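Local coordinates for protein HI1317 (Haemophilus influenzae, PDB 1JOV) that probably interconverts the alpha and beta anomers of D-glucose 6-phosphate, as a member of the glucose-6-phosphate 1-epimerase family, at residues A[117-129]-A[133-145]. Residues are numbered along the deposited sequence; the frame is centred on the assembly and turned at random. Where two conformers were deposited one is given.
Sequences DLNIIEAKVSMVF and CHLTFTHYGEESA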
loop_
_atom_site.group_PDB
_atom_site.type_symbol
_atom_site.label_atom_id
_atom_site.label_comp_id
_atom_site.label_asym_id
_atom_site.label_seq_id
_atom_site.Cartn_x
_atom_site.Cartn_y
_atom_site.Cartn_z
ATOM N N ASP A 117 -2.588 19.026 14.276
ATOM C CA ASP A 117 -3.414 20.200 14.328
ATOM C C ASP A 117 -2.701 21.390 14.975
ATOM O O ASP A 117 -3.244 22.466 14.902
ATOM C CB ASP A 117 -4.714 19.897 15.084
ATOM C CG ASP A 117 -4.477 19.605 16.548
ATOM O OD1 ASP A 117 -3.303 19.275 16.872
ATOM O OD2 ASP A 117 -5.394 19.682 17.424
ATOM N N LEU A 118 -1.503 21.180 15.534
ATOM C CA LEU A 118 -0.693 22.231 16.150
ATOM C C LEU A 118 0.429 22.671 15.154
ATOM O O LEU A 118 1.409 23.308 15.567
ATOM C CB LEU A 118 -0.125 21.818 17.503
ATOM C CG LEU A 118 -1.187 21.622 18.595
ATOM C CD1 LEU A 118 -0.490 21.146 19.856
ATOM C CD2 LEU A 118 -1.735 22.979 18.784
ATOM N N ASN A 119 0.294 22.214 13.898
ATOM C CA ASN A 119 1.198 22.631 12.815
ATOM C C ASN A 119 2.604 22.114 12.955
ATOM O O ASN A 119 3.538 22.781 12.475
ATOM C CB ASN A 119 1.145 24.181 12.683
ATOM C CG ASN A 119 -0.267 24.664 12.303
ATOM O OD1 ASN A 119 -0.760 24.379 11.215
ATOM N ND2 ASN A 119 -0.962 25.306 13.253
ATOM N N ILE A 120 2.753 20.958 13.621
ATOM C CA ILE A 120 4.078 20.323 13.790
ATOM C C ILE A 120 4.040 19.021 12.960
ATOM O O ILE A 120 3.043 18.293 13.000
ATOM C CB ILE A 120 4.325 19.957 15.258
ATOM C CG1 ILE A 120 4.388 21.293 16.021
ATOM C CG2 ILE A 120 5.663 19.189 15.347
ATOM C CD1 ILE A 120 4.420 21.115 17.556
ATOM N N ILE A 121 5.137 18.720 12.241
ATOM C CA ILE A 121 5.257 17.507 11.443
ATOM C C ILE A 121 4.833 16.287 12.292
ATOM O O ILE A 121 5.189 16.223 13.472
ATOM C CB ILE A 121 6.698 17.297 10.894
ATOM C CG1 ILE A 121 6.739 16.045 10.024
ATOM C CG2 ILE A 121 7.722 17.193 12.018
ATOM C CD1 ILE A 121 6.032 16.207 8.695
ATOM N N GLU A 122 4.059 15.329 11.704
ATOM C CA GLU A 122 3.726 14.104 12.388
ATOM C C GLU A 122 4.349 12.870 11.674
ATOM O O GLU A 122 4.767 11.924 12.311
ATOM C CB GLU A 122 2.190 13.953 12.517
ATOM C CG GLU A 122 1.811 12.695 13.248
ATOM C CD GLU A 122 0.267 12.736 13.438
ATOM O OE1 GLU A 122 -0.299 13.876 13.672
ATOM O OE2 GLU A 122 -0.385 11.688 13.312
ATOM N N ALA A 123 4.404 12.909 10.327
ATOM C CA ALA A 123 4.892 11.740 9.561
ATOM C C ALA A 123 5.252 12.217 8.163
ATOM O O ALA A 123 4.847 13.300 7.680
ATOM C CB ALA A 123 3.827 10.589 9.512
ATOM N N LYS A 124 6.013 11.382 7.503
ATOM C CA LYS A 124 6.439 11.677 6.148
ATOM C C LYS A 124 6.242 10.439 5.252
ATOM O O LYS A 124 6.315 9.324 5.758
ATOM C CB LYS A 124 7.896 12.134 6.163
ATOM C CG LYS A 124 8.466 12.582 4.818
ATOM C CD LYS A 124 9.771 13.324 4.998
ATOM C CE LYS A 124 10.845 12.455 5.642
ATOM N NZ LYS A 124 12.184 13.099 5.601
ATOM N N VAL A 125 6.024 10.586 3.978
ATOM C CA VAL A 125 6.075 9.434 3.063
ATOM C C VAL A 125 6.881 9.865 1.868
ATOM O O VAL A 125 6.649 10.940 1.299
ATOM C CB VAL A 125 4.684 8.968 2.573
ATOM C CG1 VAL A 125 4.827 8.050 1.379
ATOM C CG2 VAL A 125 3.923 8.271 3.697
ATOM N N SER A 126 7.837 9.018 1.467
ATOM C CA SER A 126 8.501 9.312 0.211
ATOM C C SER A 126 8.211 8.189 -0.771
ATOM O O SER A 126 8.095 7.035 -0.418
ATOM C CB SER A 126 10.068 9.373 0.322
ATOM O OG SER A 126 10.596 8.145 0.790
ATOM N N MET A 127 8.199 8.528 -2.047
ATOM C CA MET A 127 7.991 7.537 -3.074
ATOM C C MET A 127 9.004 7.789 -4.190
ATOM O O MET A 127 9.084 8.900 -4.642
ATOM C CB MET A 127 6.576 7.637 -3.683
ATOM C CG MET A 127 5.485 7.482 -2.571
ATOM S SD MET A 127 3.836 7.654 -3.377
ATOM C CE MET A 127 2.796 7.654 -1.887
ATOM N N VAL A 128 9.780 6.778 -4.576
ATOM C CA VAL A 128 10.792 6.900 -5.590
ATOM C C VAL A 128 10.421 5.925 -6.724
ATOM O O VAL A 128 10.332 4.724 -6.511
ATOM C CB VAL A 128 12.225 6.590 -5.057
ATOM C CG1 VAL A 128 13.260 6.811 -6.158
ATOM C CG2 VAL A 128 12.544 7.435 -3.836
ATOM N N PHE A 129 10.199 6.480 -7.911
ATOM C CA PHE A 129 9.818 5.721 -9.101
ATOM C C PHE A 129 10.944 5.614 -10.146
ATOM O O PHE A 129 11.435 6.623 -10.667
ATOM C CB PHE A 129 8.615 6.406 -9.801
ATOM C CG PHE A 129 7.417 6.616 -8.890
ATOM C CD1 PHE A 129 6.458 5.616 -8.770
ATOM C CD2 PHE A 129 7.233 7.776 -8.155
ATOM C CE1 PHE A 129 5.351 5.740 -7.968
ATOM C CE2 PHE A 129 6.119 7.925 -7.356
ATOM C CZ PHE A 129 5.155 6.915 -7.238
ATOM N N CYS A 133 9.332 0.650 -7.409
ATOM C CA CYS A 133 8.637 1.691 -6.620
ATOM C C CYS A 133 9.094 1.601 -5.170
ATOM O O CYS A 133 8.787 0.631 -4.485
ATOM C CB CYS A 133 7.120 1.571 -6.723
ATOM S SG CYS A 133 6.199 2.675 -5.611
ATOM N N HIS A 134 9.841 2.630 -4.704
ATOM C CA HIS A 134 10.262 2.473 -3.315
ATOM C C HIS A 134 9.465 3.447 -2.433
ATOM O O HIS A 134 9.639 4.662 -2.549
ATOM C CB HIS A 134 11.778 2.749 -3.214
ATOM C CG HIS A 134 12.362 2.359 -1.886
ATOM N ND1 HIS A 134 13.709 2.476 -1.594
ATOM C CD2 HIS A 134 11.781 1.851 -0.774
ATOM C CE1 HIS A 134 13.931 2.057 -0.364
ATOM N NE2 HIS A 134 12.782 1.670 0.164
ATOM N N LEU A 135 8.606 2.962 -1.574
ATOM C CA LEU A 135 7.765 3.764 -0.728
ATOM C C LEU A 135 8.206 3.640 0.750
ATOM O O LEU A 135 8.255 2.526 1.265
ATOM C CB LEU A 135 6.375 3.208 -0.895
ATOM C CG LEU A 135 5.252 3.991 -0.309
ATOM C CD1 LEU A 135 3.955 3.650 -1.015
ATOM C CD2 LEU A 135 5.139 3.738 1.175
ATOM N N THR A 136 8.517 4.732 1.387
ATOM C CA THR A 136 9.001 4.714 2.782
ATOM C C THR A 136 8.120 5.587 3.639
ATOM O O THR A 136 7.754 6.680 3.201
ATOM C CB THR A 136 10.413 5.311 2.867
ATOM O OG1 THR A 136 11.297 4.518 2.085
ATOM C CG2 THR A 136 10.897 5.335 4.301
ATOM N N PHE A 137 7.765 5.113 4.811
ATOM C CA PHE A 137 6.986 5.867 5.762
ATOM C C PHE A 137 7.858 6.158 6.991
ATOM O O PHE A 137 8.507 5.240 7.469
ATOM C CB PHE A 137 5.712 5.098 6.244
ATOM C CG PHE A 137 4.996 5.695 7.430
ATOM C CD1 PHE A 137 4.010 6.648 7.244
ATOM C CD2 PHE A 137 5.315 5.361 8.747
ATOM C CE1 PHE A 137 3.355 7.255 8.329
ATOM C CE2 PHE A 137 4.682 5.947 9.840
ATOM C CZ PHE A 137 3.688 6.906 9.644
ATOM N N THR A 138 7.889 7.395 7.514
ATOM C CA THR A 138 8.646 7.720 8.725
ATOM C C THR A 138 7.715 8.384 9.670
ATOM O O THR A 138 6.961 9.330 9.326
ATOM C CB THR A 138 9.796 8.730 8.424
ATOM O OG1 THR A 138 10.595 8.175 7.339
ATOM C CG2 THR A 138 10.709 8.875 9.710
ATOM N N HIS A 139 7.907 8.015 10.919
ATOM C CA HIS A 139 7.147 8.483 12.054
ATOM C C HIS A 139 7.873 9.583 12.840
ATOM O O HIS A 139 8.995 9.355 13.232
ATOM C CB HIS A 139 7.057 7.229 12.957
ATOM C CG HIS A 139 6.644 7.459 14.360
ATOM N ND1 HIS A 139 5.542 8.196 14.740
ATOM C CD2 HIS A 139 7.185 6.974 15.510
ATOM C CE1 HIS A 139 5.420 8.125 16.062
ATOM N NE2 HIS A 139 6.435 7.449 16.548
ATOM N N TYR A 140 7.210 10.712 13.069
ATOM C CA TYR A 140 7.775 11.764 13.871
ATOM C C TYR A 140 6.894 12.068 15.062
ATOM O O TYR A 140 6.907 13.182 15.613
ATOM C CB TYR A 140 7.971 13.023 13.027
ATOM C CG TYR A 140 9.067 12.810 11.978
ATOM C CD1 TYR A 140 10.386 12.596 12.330
ATOM C CD2 TYR A 140 8.738 12.845 10.643
ATOM C CE1 TYR A 140 11.339 12.397 11.317
ATOM C CE2 TYR A 140 9.654 12.655 9.651
ATOM C CZ TYR A 140 10.957 12.420 9.971
ATOM O OH TYR A 140 11.896 12.217 8.990
ATOM N N GLY A 141 6.107 11.057 15.442
ATOM C CA GLY A 141 5.105 11.115 16.467
ATOM C C GLY A 141 5.546 11.344 17.889
ATOM O O GLY A 141 6.726 11.474 18.203
ATOM N N GLU A 142 4.538 11.356 18.751
ATOM C CA GLU A 142 4.753 11.624 20.166
ATOM C C GLU A 142 5.006 10.396 20.950
ATOM O O GLU A 142 5.676 10.429 21.980
ATOM C CB GLU A 142 3.571 12.382 20.772
ATOM C CG GLU A 142 3.351 13.742 20.094
ATOM C CD GLU A 142 2.136 14.501 20.604
ATOM O OE1 GLU A 142 1.448 14.011 21.534
ATOM O OE2 GLU A 142 1.875 15.602 20.070
ATOM N N GLU A 143 4.490 9.300 20.501
ATOM C CA GLU A 143 4.746 8.070 21.203
ATOM C C GLU A 143 5.086 6.966 20.245
ATOM O O GLU A 143 4.937 7.070 19.035
ATOM C CB GLU A 143 3.547 7.685 22.061
ATOM C CG GLU A 143 3.462 8.391 23.411
ATOM C CD GLU A 143 2.276 7.892 24.217
ATOM O OE1 GLU A 143 1.131 8.065 23.752
ATOM O OE2 GLU A 143 2.503 7.320 25.317
ATOM N N SER A 144 5.500 5.868 20.822
ATOM C CA SER A 144 5.774 4.710 20.006
ATOM C C SER A 144 4.532 4.405 19.205
ATOM O O SER A 144 3.416 4.579 19.679
ATOM C CB SER A 144 6.196 3.509 20.847
ATOM O OG SER A 144 6.902 3.931 22.003
ATOM N N ALA A 145 4.710 3.955 18.005
ATOM C CA ALA A 145 3.589 3.691 17.112
ATOM C C ALA A 145 3.689 2.402 16.329
ATOM O O ALA A 145 4.797 1.883 16.082
ATOM C CB ALA A 145 3.417 4.836 16.140
HETATM O O HOH W 1 7.657 15.978 15.309
HETATM O O HOH W 2 11.195 5.873 -0.519
#
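Y140, just past the end of strand 133-139, lays its side chain along the first residues of strand 121-129. Its CB rests 3.5 Å from E122 O, the same carbonyl that accepts the Y140 backbone N-H. With CG set beside its own backbone N (chi1 -68°), the ring runs along the strand: CD2 meets I121 CG1 at 3.8 Å, and CE2 comes to 3.9 Å from K124 CB, which lies at the ring's edge. In the given one of K124's two conformers the lysine's NZ lies 3.5 Å from Y140 OH, so this tip contact is doubtful. A tyrosine suits this partly exposed place, its ring covering aliphatic chain and its hydroxyl carried to the partly exposed side.

Farther along, the antiparallel hairpin pairs K124, S126 and V128 with T138, T136 and H134, each hydrogen-bonded in both directions. One water bonds to both S126 OG and T136 OG1 and donates to H134 O, so small polar residues fit here. The other face is mostly apolar: A123 is small enough to let F137 CE1 approach its CB to 3.6 Å, V125 CG2 meets the edge of the same ring, and M127 and L135 lie side by side. C133 SG sits obliquely to the F129 ring, while L42 and W45 of the strand 41-47 cover this end. H139 is the polar exception, its ND1 bonded to Y77 OH.

Two successive residues, E122 and A123, sit opposite the single L114 of strand 107-115, a classic bulge; R94 salt-bridges E122. The chemistry thus divides the hairpin: a largely apolar face joins the core of the beta-sandwich, while the face bearing S126, T136 and T138 binds an ordered water.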